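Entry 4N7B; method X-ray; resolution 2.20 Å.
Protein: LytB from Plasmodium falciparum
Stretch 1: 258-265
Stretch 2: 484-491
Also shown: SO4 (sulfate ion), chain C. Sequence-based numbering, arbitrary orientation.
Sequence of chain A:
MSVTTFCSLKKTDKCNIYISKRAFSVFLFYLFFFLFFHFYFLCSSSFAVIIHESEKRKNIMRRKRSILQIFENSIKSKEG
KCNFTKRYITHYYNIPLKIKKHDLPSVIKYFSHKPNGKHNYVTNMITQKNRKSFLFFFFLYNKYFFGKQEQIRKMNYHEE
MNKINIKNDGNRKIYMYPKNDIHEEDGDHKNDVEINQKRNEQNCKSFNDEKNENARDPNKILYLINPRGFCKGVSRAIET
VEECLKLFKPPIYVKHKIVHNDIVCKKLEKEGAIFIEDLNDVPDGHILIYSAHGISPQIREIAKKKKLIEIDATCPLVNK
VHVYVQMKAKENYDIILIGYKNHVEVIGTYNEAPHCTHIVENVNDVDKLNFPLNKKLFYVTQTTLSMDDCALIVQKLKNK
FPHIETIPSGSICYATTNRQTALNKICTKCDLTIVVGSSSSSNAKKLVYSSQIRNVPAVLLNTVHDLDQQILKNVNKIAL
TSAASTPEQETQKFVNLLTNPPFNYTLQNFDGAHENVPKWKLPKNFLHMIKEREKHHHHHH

Stretch 1 258-265: IVHNDIVC
Stretch 2 484-491: ASTPEQET

Two loop-to-helix turns meet here, more than 220 residues apart in one chain, and together they bury 306 Å². In stretch 1, residues 258-261 form a loop that leads into a helix beginning at Asp262; in stretch 2 the loop runs to Pro487 and the helix begins at Glu488. The N-cap residues, Asn261 and Pro487, both lie in the contact. The register is set by two CA pairs: Asn261 CA lies 5.9 Å from Ser485 CA, and Val264 CA lies 7.3 Å from Pro487 CA.

Ala484, at phi/psi -70/-9, stays out of reach and simply delivers the chain to Ser485, which has more of its surface covered than any other residue of the contact. Ser485 (-112/2, chi1 39°, p) points its CB toward stretch 1, where the loop is extended at Val259 (-145/161) and Asn261 (-149/119) with His260 (-87/69) between them. Val259, chi1 m, brings its CG2 to 4.5 Å from Ser485 CB. Ser485 OG is 3.4 Å from His260 O, a weak hydrogen bond, and not a settled one, as this proton has another acceptor within reach. The imidazole of His260 (chi1 -75°, chi2 154°) leads away from the contact, and its ND1 donates to sulfate O3 at 2.8 Å, with O3 at the ring edge near the plane. The carbonyl of Ser485 faces a more apolar surface: its O packs 3.3 Å from Asn261 CB and 4.0 Å from Val264 CG2.

Thr486 (-92/122, chi1 m) turns its CB away from stretch 1, yet a water joins its side chain to the contact. That water accepts from Asn261 ND2 at 2.9 Å, donates to Thr486 OG1 at 3.0 Å, and is hydrogen-bonded to Ser485 OG at 2.7 Å. It spans a gap that the side chains do not close themselves, for Asn261 ND2 and Thr486 OG1 are 4.1 Å apart. Asn261, chi1 t and chi2 -83°, divides its amide between two tasks: ND2 serves the water, while OD1 caps its own helix by accepting from Val264 N at 2.9 Å.

Pro487 (-62/139, C-gamma exo) places its ring against the first helix. Its CG is 3.7 Å from Val264 CG2 (Val264 chi1 t) and 4.3 Å from Ile263 CG2, while its CD lies 3.7 Å from Asn261 ND2. Pro487 O accepts from Glu490 N at 3.0 Å, three residues on, whereas Asn261 O accepts from Cys265 N at 3.1 Å, four residues on.

Glu488 and Gln489 make no contact with stretch 1. Glu490 (m, m, chi3 -26°) returns to it, its CG packing 3.5 Å from Ile263 CD1; Ile263 points its CB toward stretch 2 and has the m, t rotamer. Thr491 lies beyond reach. The rule is compact: paired helix starts, packed through aliphatic groups, with one water serving the polar side chains of the loops.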

ATOM      1  N   ILE A 258       3.329   1.808  10.622  1.00 37.58           N
ATOM      2  CA  ILE A 258       3.843   0.570  10.047  1.00 41.35           C
ATOM      3  C   ILE A 258       3.068   0.151   8.796  1.00 36.26           C
ATOM      4  O   ILE A 258       3.649  -0.359   7.842  1.00 34.09           O
ATOM      5  CB  ILE A 258       3.840  -0.537  11.115  1.00 40.64           C
ATOM      6  CG1 ILE A 258       5.098  -1.397  10.989  1.00 41.79           C
ATOM      7  CG2 ILE A 258       2.548  -1.315  11.082  1.00 44.65           C
ATOM      8  CD1 ILE A 258       5.013  -2.420   9.989  1.00 40.54           C
ATOM      9  N   VAL A 259       1.756   0.374   8.816  1.00 35.91           N
ATOM     10  CA  VAL A 259       0.913   0.282   7.629  1.00 29.86           C
ATOM     11  C   VAL A 259      -0.158   1.360   7.794  1.00 39.20           C
ATOM     12  O   VAL A 259      -0.392   1.853   8.903  1.00 38.36           O
ATOM     13  CB  VAL A 259       0.254  -1.112   7.459  1.00 35.22           C
ATOM     14  CG1 VAL A 259       1.308  -2.208   7.419  1.00 33.16           C
ATOM     15  CG2 VAL A 259      -0.707  -1.390   8.578  1.00 29.35           C
ATOM     16  N   HIS A 260      -0.810   1.743   6.703  1.00 32.13           N
ATOM     17  CA  HIS A 260      -1.766   2.844   6.761  1.00 35.64           C
ATOM     18  C   HIS A 260      -3.134   2.328   7.162  1.00 36.55           C
ATOM     19  O   HIS A 260      -4.065   2.299   6.355  1.00 34.62           O
ATOM     20  CB  HIS A 260      -1.840   3.567   5.422  1.00 32.90           C
ATOM     21  CG  HIS A 260      -0.664   4.453   5.141  1.00 32.57           C
ATOM     22  ND1 HIS A 260      -0.270   4.769   3.861  1.00 36.79           N
ATOM     23  CD2 HIS A 260       0.207   5.088   5.967  1.00 34.38           C
ATOM     24  CE1 HIS A 260       0.787   5.565   3.904  1.00 34.70           C
ATOM     25  NE2 HIS A 260       1.096   5.767   5.171  1.00 35.85           N
ATOM     26  N   ASN A 261      -3.238   1.902   8.415  1.00 31.51           N
ATOM     27  CA  ASN A 261      -4.518   1.545   8.994  1.00 31.11           C
ATOM     28  C   ASN A 261      -4.504   1.846  10.493  1.00 36.81           C
ATOM     29  O   ASN A 261      -3.697   1.284  11.236  1.00 34.88           O
ATOM     30  CB  ASN A 261      -4.828   0.077   8.751  1.00 31.26           C
ATOM     31  CG  ASN A 261      -6.196  -0.310   9.273  1.00 33.99           C
ATOM     32  OD1 ASN A 261      -6.365  -0.593  10.462  1.00 31.82           O
ATOM     33  ND2 ASN A 261      -7.184  -0.321   8.387  1.00 31.32           N
ATOM     34  N   ASP A 262      -5.396   2.729  10.934  1.00 43.90           N
ATOM     35  CA  ASP A 262      -5.398   3.179  12.324  1.00 47.69           C
ATOM     36  C   ASP A 262      -5.732   2.026  13.269  1.00 39.97           C
ATOM     37  O   ASP A 262      -5.205   1.938  14.368  1.00 40.40           O
ATOM     38  CB  ASP A 262      -6.371   4.352  12.509  1.00 53.03           C
ATOM     39  CG  ASP A 262      -6.109   5.488  11.514  1.00 64.92           C
ATOM     40  OD1 ASP A 262      -5.017   6.096  11.597  1.00 64.89           O
ATOM     41  OD2 ASP A 262      -6.977   5.760  10.638  1.00 64.27           O
ATOM     42  N   ILE A 263      -6.591   1.120  12.834  1.00 40.50           N
ATOM     43  CA  ILE A 263      -6.968  -0.001  13.694  1.00 41.76           C
ATOM     44  C   ILE A 263      -5.775  -0.891  14.007  1.00 39.66           C
ATOM     45  O   ILE A 263      -5.544  -1.223  15.155  1.00 40.91           O
ATOM     46  CB  ILE A 263      -8.093  -0.809  13.082  1.00 42.40           C
ATOM     47  CG1 ILE A 263      -9.347   0.067  13.039  1.00 39.51           C
ATOM     48  CG2 ILE A 263      -8.337  -2.088  13.887  1.00 42.11           C
ATOM     49  CD1 ILE A 263     -10.445  -0.504  12.215  1.00 41.13           C
ATOM     50  N   VAL A 264      -5.009  -1.260  12.986  1.00 36.71           N
ATOM     51  CA  VAL A 264      -3.783  -2.022  13.183  1.00 33.63           C
ATOM     52  C   VAL A 264      -2.803  -1.293  14.105  1.00 36.87           C
ATOM     53  O   VAL A 264      -2.247  -1.874  15.034  1.00 41.62           O
ATOM     54  CB  VAL A 264      -3.087  -2.246  11.841  1.00 33.10           C
ATOM     55  CG1 VAL A 264      -1.618  -2.670  12.038  1.00 33.10           C
ATOM     56  CG2 VAL A 264      -3.850  -3.269  11.014  1.00 33.87           C
ATOM     57  N   CYS A 265      -2.585  -0.013  13.832  1.00 36.95           N
ATOM     58  CA  CYS A 265      -1.571   0.762  14.535  1.00 42.87           C
ATOM     59  C   CYS A 265      -1.934   0.976  15.993  1.00 43.35           C
ATOM     60  O   CYS A 265      -1.068   0.933  16.867  1.00 42.78           O
ATOM     61  CB  CYS A 265      -1.394   2.113  13.855  1.00 44.46           C
ATOM     62  SG  CYS A 265      -0.457   2.023  12.346  1.00 44.87           S
ATOM     63  N   ALA A 484      -5.563  -3.310   1.185  1.00 25.03           N
ATOM     64  CA  ALA A 484      -4.471  -4.211   1.506  1.00 25.75           C
ATOM     65  C   ALA A 484      -3.981  -4.080   2.941  1.00 28.89           C
ATOM     66  O   ALA A 484      -3.181  -4.893   3.395  1.00 28.15           O
ATOM     67  CB  ALA A 484      -3.305  -3.985   0.527  1.00 28.91           C
ATOM     68  N   SER A 485      -4.452  -3.063   3.650  1.00 27.11           N
ATOM     69  CA  SER A 485      -4.002  -2.778   5.016  1.00 26.06           C
ATOM     70  C   SER A 485      -5.133  -3.037   6.004  1.00 23.75           C
ATOM     71  O   SER A 485      -4.976  -2.815   7.199  1.00 30.93           O
ATOM     72  CB  SER A 485      -3.569  -1.310   5.146  1.00 29.43           C
ATOM     73  OG  SER A 485      -4.455  -0.462   4.382  1.00 38.30           O
ATOM     74  N   THR A 486      -6.276  -3.503   5.509  1.00 26.12           N
ATOM     75  CA  THR A 486      -7.490  -3.651   6.339  1.00 25.76           C
ATOM     76  C   THR A 486      -7.668  -5.046   7.006  1.00 28.13           C
ATOM     77  O   THR A 486      -7.757  -6.067   6.320  1.00 28.33           O
ATOM     78  CB  THR A 486      -8.746  -3.362   5.499  1.00 25.12           C
ATOM     79  OG1 THR A 486      -8.632  -2.061   4.909  1.00 31.66           O
ATOM     80  CG2 THR A 486      -9.977  -3.396   6.369  1.00 25.26           C
ATOM     81  N   PRO A 487      -7.757  -5.080   8.349  1.00 33.54           N
ATOM     82  CA  PRO A 487      -7.965  -6.344   9.072  1.00 32.58           C
ATOM     83  C   PRO A 487      -9.277  -7.009   8.700  1.00 29.54           C
ATOM     84  O   PRO A 487     -10.289  -6.329   8.562  1.00 26.71           O
ATOM     85  CB  PRO A 487      -7.979  -5.924  10.543  1.00 32.37           C
ATOM     86  CG  PRO A 487      -7.333  -4.572  10.571  1.00 32.31           C
ATOM     87  CD  PRO A 487      -7.644  -3.929   9.260  1.00 31.18           C
ATOM     88  N   GLU A 488      -9.247  -8.333   8.552  1.00 23.60           N
ATOM     89  CA  GLU A 488     -10.391  -9.105   8.057  1.00 23.00           C
ATOM     90  C   GLU A 488     -11.582  -8.943   9.003  1.00 26.44           C
ATOM     91  O   GLU A 488     -12.726  -8.853   8.539  1.00 27.87           O
ATOM     92  CB  GLU A 488     -10.024 -10.585   7.873  1.00 29.52           C
ATOM     93  CG  GLU A 488     -11.186 -11.483   7.392  1.00 27.60           C
ATOM     94  CD  GLU A 488     -11.837 -10.992   6.080  1.00 35.94           C
ATOM     95  OE1 GLU A 488     -12.981 -11.403   5.789  1.00 34.74           O
ATOM     96  OE2 GLU A 488     -11.222 -10.199   5.337  1.00 29.92           O
ATOM     97  N   GLN A 489     -11.327  -8.860  10.313  1.00 24.68           N
ATOM     98  CA  GLN A 489     -12.428  -8.659  11.261  1.00 28.49           C
ATOM     99  C   GLN A 489     -13.275  -7.426  10.926  1.00 30.23           C
ATOM    100  O   GLN A 489     -14.502  -7.441  11.082  1.00 29.26           O
ATOM    101  CB  GLN A 489     -11.940  -8.533  12.709  1.00 32.44           C
ATOM    102  CG  GLN A 489     -13.086  -8.759  13.740  1.00 44.33           C
ATOM    103  CD  GLN A 489     -12.744  -8.309  15.176  1.00 59.87           C
ATOM    104  OE1 GLN A 489     -11.634  -7.842  15.455  1.00 61.06           O
ATOM    105  NE2 GLN A 489     -13.710  -8.449  16.090  1.00 58.41           N
ATOM    106  N   GLU A 490     -12.654  -6.346  10.469  1.00 27.29           N
ATOM    107  CA  GLU A 490     -13.464  -5.157  10.191  1.00 31.50           C
ATOM    108  C   GLU A 490     -14.406  -5.456   9.026  1.00 32.11           C
ATOM    109  O   GLU A 490     -15.557  -5.040   9.030  1.00 33.75           O
ATOM    110  CB  GLU A 490     -12.606  -3.932   9.933  1.00 28.70           C
ATOM    111  CG  GLU A 490     -11.801  -3.526  11.139  1.00 35.81           C
ATOM    112  CD  GLU A 490     -12.662  -3.246  12.375  1.00 37.39           C
ATOM    113  OE1 GLU A 490     -13.857  -2.876  12.236  1.00 38.46           O
ATOM    114  OE2 GLU A 490     -12.135  -3.394  13.497  1.00 40.82           O
ATOM    115  N   THR A 491     -13.938  -6.249   8.068  1.00 26.58           N
ATOM    116  CA  THR A 491     -14.769  -6.600   6.928  1.00 22.31           C
ATOM    117  C   THR A 491     -15.880  -7.570   7.322  1.00 26.59           C
ATOM    118  O   THR A 491     -16.991  -7.493   6.784  1.00 26.07           O
ATOM    119  CB  THR A 491     -13.935  -7.214   5.804  1.00 26.48           C
ATOM    120  OG1 THR A 491     -12.923  -6.284   5.419  1.00 28.27           O
ATOM    121  CG2 THR A 491     -14.797  -7.523   4.592  1.00 23.37           C
TER
HETATM  122  S   SO4 C 402      -0.837   2.748   1.028  1.00 38.77           S
HETATM  123  O1  SO4 C 402       0.581   2.598   0.732  1.00 39.35           O
HETATM  124  O2  SO4 C 402      -1.173   2.009   2.250  1.00 37.69           O
HETATM  125  O3  SO4 C 402      -1.084   4.175   1.220  1.00 38.74           O
HETATM  126  O4  SO4 C 402      -1.701   2.271  -0.067  1.00 27.95           O
HETATM  127  O   HOH W   1      -6.843   0.199   5.538  1.00 33.79           O